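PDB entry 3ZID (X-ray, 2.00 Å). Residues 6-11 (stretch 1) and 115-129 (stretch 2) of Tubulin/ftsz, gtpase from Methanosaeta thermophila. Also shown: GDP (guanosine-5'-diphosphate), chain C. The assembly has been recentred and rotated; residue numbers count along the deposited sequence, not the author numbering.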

ATOM      1  N   MET A   6      -2.499  -0.415  13.480  1.00 23.12           N
ATOM      2  CA  MET A   6      -1.801   0.039  12.273  1.00 19.54           C
ATOM      3  C   MET A   6      -0.298  -0.005  12.481  1.00 23.59           C
ATOM      4  O   MET A   6       0.204   0.553  13.459  1.00 19.97           O
ATOM      5  N   LEU A   7       0.390  -0.712  11.587  1.00 15.91           N
ATOM      6  CA  LEU A   7       1.839  -0.936  11.665  1.00 17.94           C
ATOM      7  C   LEU A   7       2.511  -0.306  10.461  1.00 22.78           C
ATOM      8  O   LEU A   7       2.281  -0.742   9.331  1.00 28.91           O
ATOM      9  N   GLY A   8       3.334   0.712  10.687  1.00 21.15           N
ATOM     10  CA  GLY A   8       4.029   1.365   9.595  1.00 15.54           C
ATOM     11  C   GLY A   8       5.472   0.872   9.587  1.00 26.13           C
ATOM     12  O   GLY A   8       6.233   1.195  10.482  1.00 28.36           O
ATOM     13  N   VAL A   9       5.840   0.094   8.574  1.00 18.97           N
ATOM     14  CA  VAL A   9       7.118  -0.635   8.576  1.00 19.62           C
ATOM     15  C   VAL A   9       8.073  -0.077   7.531  1.00 19.35           C
ATOM     16  O   VAL A   9       7.724   0.051   6.354  1.00 19.71           O
ATOM     17  N   GLY A  10       9.276   0.283   7.960  1.00 21.82           N
ATOM     18  CA  GLY A  10      10.226   0.902   7.047  1.00 21.21           C
ATOM     19  C   GLY A  10       9.945   2.388   6.935  1.00 18.97           C
ATOM     20  O   GLY A  10       8.959   2.880   7.489  1.00 19.22           O
ATOM     21  N   GLN A  11      10.795   3.116   6.225  1.00 16.32           N
ATOM     22  CA  GLN A  11      10.626   4.569   6.138  1.00 24.48           C
ATOM     23  C   GLN A  11       9.271   5.019   5.560  1.00 21.32           C
ATOM     24  O   GLN A  11       8.585   5.887   6.127  1.00 16.81           O
ATOM     25  N   GLY A 115      14.324  -2.238   1.791  1.00 25.74           N
ATOM     26  CA  GLY A 115      14.881  -3.445   2.373  1.00 23.60           C
ATOM     27  C   GLY A 115      14.172  -3.849   3.648  1.00 20.49           C
ATOM     28  O   GLY A 115      13.993  -5.033   3.923  1.00 26.00           O
ATOM     29  N   THR A 116      13.766  -2.863   4.437  1.00 24.61           N
ATOM     30  CA  THR A 116      13.162  -3.162   5.728  1.00 26.48           C
ATOM     31  C   THR A 116      11.679  -3.474   5.612  1.00 25.16           C
ATOM     32  O   THR A 116      11.228  -4.580   5.958  1.00 24.74           O
ATOM     33  N   GLY A 117      10.913  -2.494   5.146  1.00 28.05           N
ATOM     34  CA  GLY A 117       9.483  -2.680   5.034  1.00 21.52           C
ATOM     35  C   GLY A 117       9.110  -3.902   4.218  1.00 16.92           C
ATOM     36  O   GLY A 117       8.338  -4.756   4.654  1.00 21.99           O
ATOM     37  N   SER A 118       9.703  -4.000   3.035  1.00 21.58           N
ATOM     38  CA  SER A 118       9.313  -5.017   2.075  1.00 20.82           C
ATOM     39  C   SER A 118       9.617  -6.430   2.523  1.00 21.69           C
ATOM     40  O   SER A 118       8.970  -7.354   2.053  1.00 23.47           O
ATOM     41  N   SER A 119      10.587  -6.599   3.426  1.00 22.59           N
ATOM     42  CA  SER A 119      10.957  -7.934   3.910  1.00 26.33           C
ATOM     43  C   SER A 119      10.283  -8.293   5.225  1.00 29.10           C
ATOM     44  O   SER A 119       9.791  -9.407   5.395  1.00 29.97           O
ATOM     45  N   PHE A 120      10.264  -7.346   6.155  1.00 28.71           N
ATOM     46  CA  PHE A 120       9.589  -7.533   7.437  1.00 24.73           C
ATOM     47  C   PHE A 120       8.109  -7.832   7.242  1.00 24.02           C
ATOM     48  O   PHE A 120       7.536  -8.664   7.931  1.00 30.10           O
ATOM     49  N   SER A 121       7.477  -7.098   6.339  1.00 25.85           N
ATOM     50  CA  SER A 121       6.019  -7.065   6.303  1.00 24.05           C
ATOM     51  C   SER A 121       5.364  -8.407   5.978  1.00 23.34           C
ATOM     52  O   SER A 121       4.461  -8.834   6.690  1.00 23.56           O
ATOM     53  N   PRO A 122       5.820  -9.085   4.913  1.00 30.37           N
ATOM     54  CA  PRO A 122       5.238 -10.409   4.675  1.00 26.34           C
ATOM     55  C   PRO A 122       5.532 -11.368   5.811  1.00 27.53           C
ATOM     56  O   PRO A 122       4.670 -12.197   6.116  1.00 33.34           O
ATOM     57  N   LEU A 123       6.714 -11.259   6.421  1.00 27.47           N
ATOM     58  CA  LEU A 123       7.077 -12.130   7.541  1.00 29.43           C
ATOM     59  C   LEU A 123       6.199 -11.866   8.737  1.00 31.49           C
ATOM     60  O   LEU A 123       5.729 -12.799   9.403  1.00 34.40           O
ATOM     61  N   MET A 124       5.976 -10.580   8.999  1.00 28.34           N
ATOM     62  CA  MET A 124       5.174 -10.142  10.134  1.00 26.72           C
ATOM     63  C   MET A 124       3.712 -10.540   9.951  1.00 27.95           C
ATOM     64  O   MET A 124       3.028 -10.901  10.903  1.00 30.02           O
ATOM     65  N   ILE A 125       3.225 -10.471   8.725  1.00 24.52           N
ATOM     66  CA  ILE A 125       1.834 -10.835   8.475  1.00 30.83           C
ATOM     67  C   ILE A 125       1.650 -12.334   8.736  1.00 31.95           C
ATOM     68  O   ILE A 125       0.659 -12.759   9.348  1.00 28.44           O
ATOM     69  N   HIS A 126       2.621 -13.128   8.301  1.00 26.80           N
ATOM     70  CA  HIS A 126       2.556 -14.560   8.531  1.00 28.68           C
ATOM     71  C   HIS A 126       2.364 -14.854  10.010  1.00 34.60           C
ATOM     72  O   HIS A 126       1.507 -15.647  10.402  1.00 34.90           O
ATOM     73  N   GLU A 127       3.183 -14.217  10.831  1.00 30.42           N
ATOM     74  CA  GLU A 127       3.121 -14.437  12.262  1.00 29.63           C
ATOM     75  C   GLU A 127       1.826 -13.909  12.869  1.00 26.87           C
ATOM     76  O   GLU A 127       1.229 -14.548  13.732  1.00 29.38           O
ATOM     77  N   LEU A 128       1.372 -12.762  12.379  1.00 28.54           N
ATOM     78  CA  LEU A 128       0.144 -12.139  12.882  1.00 33.42           C
ATOM     79  C   LEU A 128      -1.099 -12.993  12.625  1.00 37.15           C
ATOM     80  O   LEU A 128      -2.001 -13.075  13.480  1.00 33.35           O
ATOM     81  N   LYS A 129      -1.149 -13.620  11.449  1.00 32.00           N
ATOM     82  CA  LYS A 129      -2.284 -14.463  11.079  1.00 34.26           C
ATOM     83  C   LYS A 129      -2.417 -15.644  12.023  1.00 35.79           C
ATOM     84  O   LYS A 129      -3.525 -16.079  12.305  1.00 34.67           O
TER

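Strand 6-9 runs against helix 117-129 with an angle of 146° between their N-to-C directions and a closest axial approach of 8.9 Å. The contact buries 296 Å² in total, and no hydrogen bond crosses it; the direct contacts are van der Waals, and both stretches also bind the same GDP.

Along the strand the side chains alternate. M6 (m, t, p) makes no contact; its nearest side-chain approach to stretch 2 is M6 CB to L128 CD1, 10.3 Å. L7 (m, t) has its CA-to-CB bond directed toward the helix; its CD1 lies 3.8 Å from L128 CD1 and 3.9 Å from M124 SD, both apolar contacts. L128 (m, t) and M124 (t, t, m) likewise point toward the strand. At G8 a CB would point away, consistent with the alternation.

V9, in the t rotamer, has 92 Å² covered by the helix stretch, the largest share of any residue here. Its CG1 sits 3.6 Å from F120 CB, and CG2 is 4.1 Å from M124 CE. V9 CB also approaches S121 OG at 3.6 Å, but that hydroxyl (chi1 m) is directed to its own helix, donating to G117 O at 2.8 Å.

At G10 the backbones converge: its CA is 4.2 Å from G117 CA. An ideal CB on G10 would fall 2.9 Å from G117 N and 2.4 Å from GDP O1B, and phi/psi of 83/175 independently calls for glycine. A CB on G117 would meet V9 O at 2.7 Å. T116 (m) fits alongside, with CG2 4.1 Å from G10 CA.

Q11 turns its side chain end away, yet its backbone N donates to GDP O2B (2.9 Å, 176°). From the other stretch, G115 N and T116 N each reach GDP O3B at 2.9 Å, and G117 N reaches GDP O1B at 2.8 Å. The beta-phosphate thus bridges the two stretches through backbone amides.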

ATOM      1  CB  MET A   6      -2.256   1.424  11.865  1.00 18.35           C
ATOM      2  CG  MET A   6      -3.773   1.473  11.686  1.00 26.79           C
ATOM      3  SD  MET A   6      -4.366   3.053  11.099  1.00 34.42           S
ATOM      4  CE  MET A   6      -3.966   2.958   9.362  1.00 30.09           C
ATOM      5  CB  LEU A   7       2.124  -2.434  11.627  1.00 20.32           C
ATOM      6  CG  LEU A   7       1.459  -3.235  12.733  1.00 25.51           C
ATOM      7  CD1 LEU A   7       1.726  -4.724  12.566  1.00 28.93           C
ATOM      8  CD2 LEU A   7       1.971  -2.741  14.070  1.00 25.47           C
ATOM      9  CB  VAL A   9       6.865  -2.123   8.303  1.00 24.09           C
ATOM     10  CG1 VAL A   9       8.137  -2.950   8.451  1.00 26.83           C
ATOM     11  CG2 VAL A   9       5.758  -2.627   9.233  1.00 17.13           C
ATOM     12  CB  GLN A  11      11.757   5.190   5.319  1.00 29.72           C
ATOM     13  CG  GLN A  11      11.534   6.665   5.039  1.00 34.56           C
ATOM     14  CD  GLN A  11      12.816   7.385   4.746  1.00 45.08           C
ATOM     15  OE1 GLN A  11      13.286   8.199   5.544  1.00 54.27           O
ATOM     16  NE2 GLN A  11      13.393   7.097   3.590  1.00 45.24           N
ATOM     17  CB  THR A 116      13.397  -2.039   6.766  1.00 29.28           C
ATOM     18  OG1 THR A 116      14.788  -1.958   7.085  1.00 32.80           O
ATOM     19  CG2 THR A 116      12.610  -2.315   8.036  1.00 33.07           C
ATOM     20  CB  SER A 118       9.982  -4.759   0.729  1.00 27.49           C
ATOM     21  OG  SER A 118      11.347  -5.119   0.773  1.00 32.36           O
ATOM     22  CB  SER A 119      12.480  -8.086   4.039  1.00 25.49           C
ATOM     23  OG  SER A 119      13.036  -7.126   4.918  1.00 26.23           O
ATOM     24  CB  PHE A 120       9.657  -6.249   8.267  1.00 30.30           C
ATOM     25  CG  PHE A 120      10.912  -6.080   9.074  1.00 30.05           C
ATOM     26  CD1 PHE A 120      12.162  -6.408   8.552  1.00 25.83           C
ATOM     27  CD2 PHE A 120      10.835  -5.545  10.359  1.00 30.60           C
ATOM     28  CE1 PHE A 120      13.316  -6.228   9.316  1.00 27.99           C
ATOM     29  CE2 PHE A 120      11.967  -5.359  11.132  1.00 29.25           C
ATOM     30  CZ  PHE A 120      13.223  -5.704  10.609  1.00 31.59           C
ATOM     31  CB  SER A 121       5.502  -5.924   5.417  1.00 28.40           C
ATOM     32  OG  SER A 121       5.899  -4.667   5.956  1.00 29.05           O
ATOM     33  CB  PRO A 122       5.925 -10.873   3.393  1.00 28.83           C
ATOM     34  CG  PRO A 122       6.330  -9.595   2.709  1.00 30.27           C
ATOM     35  CD  PRO A 122       6.690  -8.656   3.803  1.00 30.03           C
ATOM     36  CB  LEU A 123       8.549 -11.945   7.947  1.00 30.14           C
ATOM     37  CG  LEU A 123       9.554 -12.322   6.860  1.00 31.36           C
ATOM     38  CD1 LEU A 123      11.043 -12.231   7.276  1.00 30.87           C
ATOM     39  CD2 LEU A 123       9.212 -13.686   6.465  1.00 33.55           C
ATOM     40  CB  MET A 124       5.295  -8.625  10.295  1.00 29.10           C
ATOM     41  CG  MET A 124       4.981  -8.117  11.704  1.00 34.72           C
ATOM     42  SD  MET A 124       5.257  -6.338  11.850  1.00 51.80           S
ATOM     43  CE  MET A 124       6.761  -6.177  10.913  1.00 32.20           C
ATOM     44  CB  ILE A 125       1.411 -10.455   7.043  1.00 27.44           C
ATOM     45  CG1 ILE A 125       1.319  -8.934   6.927  1.00 28.83           C
ATOM     46  CG2 ILE A 125       0.106 -11.135   6.655  1.00 26.01           C
ATOM     47  CD1 ILE A 125       1.317  -8.430   5.494  1.00 33.82           C
ATOM     48  CB  HIS A 126       3.838 -15.256   8.051  1.00 32.19           C
ATOM     49  CG  HIS A 126       3.804 -16.748   8.227  1.00 31.06           C
ATOM     50  ND1 HIS A 126       2.889 -17.552   7.578  1.00 35.24           N
ATOM     51  CD2 HIS A 126       4.511 -17.565   9.043  1.00 28.74           C
ATOM     52  CE1 HIS A 126       3.068 -18.807   7.949  1.00 34.48           C
ATOM     53  NE2 HIS A 126       4.048 -18.841   8.833  1.00 37.11           N
ATOM     54  CB  GLU A 127       4.342 -13.809  12.932  1.00 38.16           C
ATOM     55  CG  GLU A 127       5.640 -14.527  12.596  1.00 42.96           C
ATOM     56  CD  GLU A 127       5.572 -16.013  12.947  1.00 56.00           C
ATOM     57  OE1 GLU A 127       5.054 -16.353  14.043  1.00 53.75           O
ATOM     58  OE2 GLU A 127       6.025 -16.840  12.127  1.00 61.69           O
ATOM     59  CB  LEU A 128      -0.043 -10.735  12.277  1.00 30.57           C
ATOM     60  CG  LEU A 128       0.941  -9.665  12.763  1.00 35.14           C
ATOM     61  CD1 LEU A 128       0.820  -8.395  11.937  1.00 35.65           C
ATOM     62  CD2 LEU A 128       0.754  -9.377  14.252  1.00 44.26           C
ATOM     63  CB  LYS A 129      -2.183 -14.968   9.643  1.00 38.26           C
ATOM     64  CG  LYS A 129      -2.532 -13.955   8.580  1.00 40.02           C
ATOM     65  CD  LYS A 129      -2.400 -14.596   7.218  1.00 46.77           C
ATOM     66  CE  LYS A 129      -3.364 -15.763   7.083  1.00 47.67           C
ATOM     67  NZ  LYS A 129      -2.872 -16.766   6.089  1.00 53.16           N
TER
HETATM   68  PB  GDP C 999      12.947   0.790   3.808  1.00 21.50           P
HETATM   69  O1B GDP C 999      11.735  -0.117   3.937  1.00 19.75           O
HETATM   70  O2B GDP C 999      12.991   1.761   4.972  1.00 20.81           O
HETATM   71  O3B GDP C 999      14.193  -0.079   3.794  1.00 21.17           O
HETATM   72  O3A GDP C 999      12.896   1.561   2.403  1.00 30.29           O
HETATM   73  PA  GDP C 999      11.745   2.613   2.021  1.00 21.73           P
HETATM   74  O1A GDP C 999      12.281   4.002   2.007  1.00 19.00           O
HETATM   75  O2A GDP C 999      10.500   2.484   2.871  1.00 22.06           O
HETATM   76  O5' GDP C 999      11.400   2.087   0.560  1.00 25.02           O
HETATM   77  C5' GDP C 999      11.752   2.885  -0.559  1.00 26.63           C
HETATM   78  C4' GDP C 999      10.534   2.964  -1.469  1.00 22.92           C
HETATM   79  O4' GDP C 999       9.504   3.662  -0.767  1.00 18.04           O
HETATM   80  C3' GDP C 999      10.881   3.783  -2.683  1.00 15.33           C
HETATM   81  O3' GDP C 999      10.015   3.345  -3.728  1.00 22.01           O
HETATM   82  C2' GDP C 999      10.521   5.176  -2.245  1.00 21.96           C
HETATM   83  O2' GDP C 999      10.186   5.964  -3.382  1.00 20.99           O
HETATM   84  C1' GDP C 999       9.292   4.933  -1.392  1.00 19.80           C
HETATM   85  N9  GDP C 999       9.100   5.875  -0.289  1.00 18.52           N
HETATM   86  C8  GDP C 999       9.988   6.209   0.667  1.00 17.14           C
HETATM   87  N7  GDP C 999       9.426   7.063   1.557  1.00 24.03           N
HETATM   88  C5  GDP C 999       8.155   7.271   1.154  1.00 17.03           C
HETATM   89  C6  GDP C 999       7.005   8.040   1.638  1.00 14.57           C
HETATM   90  O6  GDP C 999       7.108   8.748   2.648  1.00 21.86           O
HETATM   91  N1  GDP C 999       5.868   7.969   0.948  1.00 14.27           N
HETATM   92  C2  GDP C 999       5.740   7.225  -0.159  1.00 17.84           C
HETATM   93  N2  GDP C 999       4.550   7.227  -0.795  1.00 17.35           N
HETATM   94  N3  GDP C 999       6.746   6.480  -0.679  1.00 18.13           N
HETATM   95  C4  GDP C 999       7.945   6.470  -0.055  1.00 20.20           C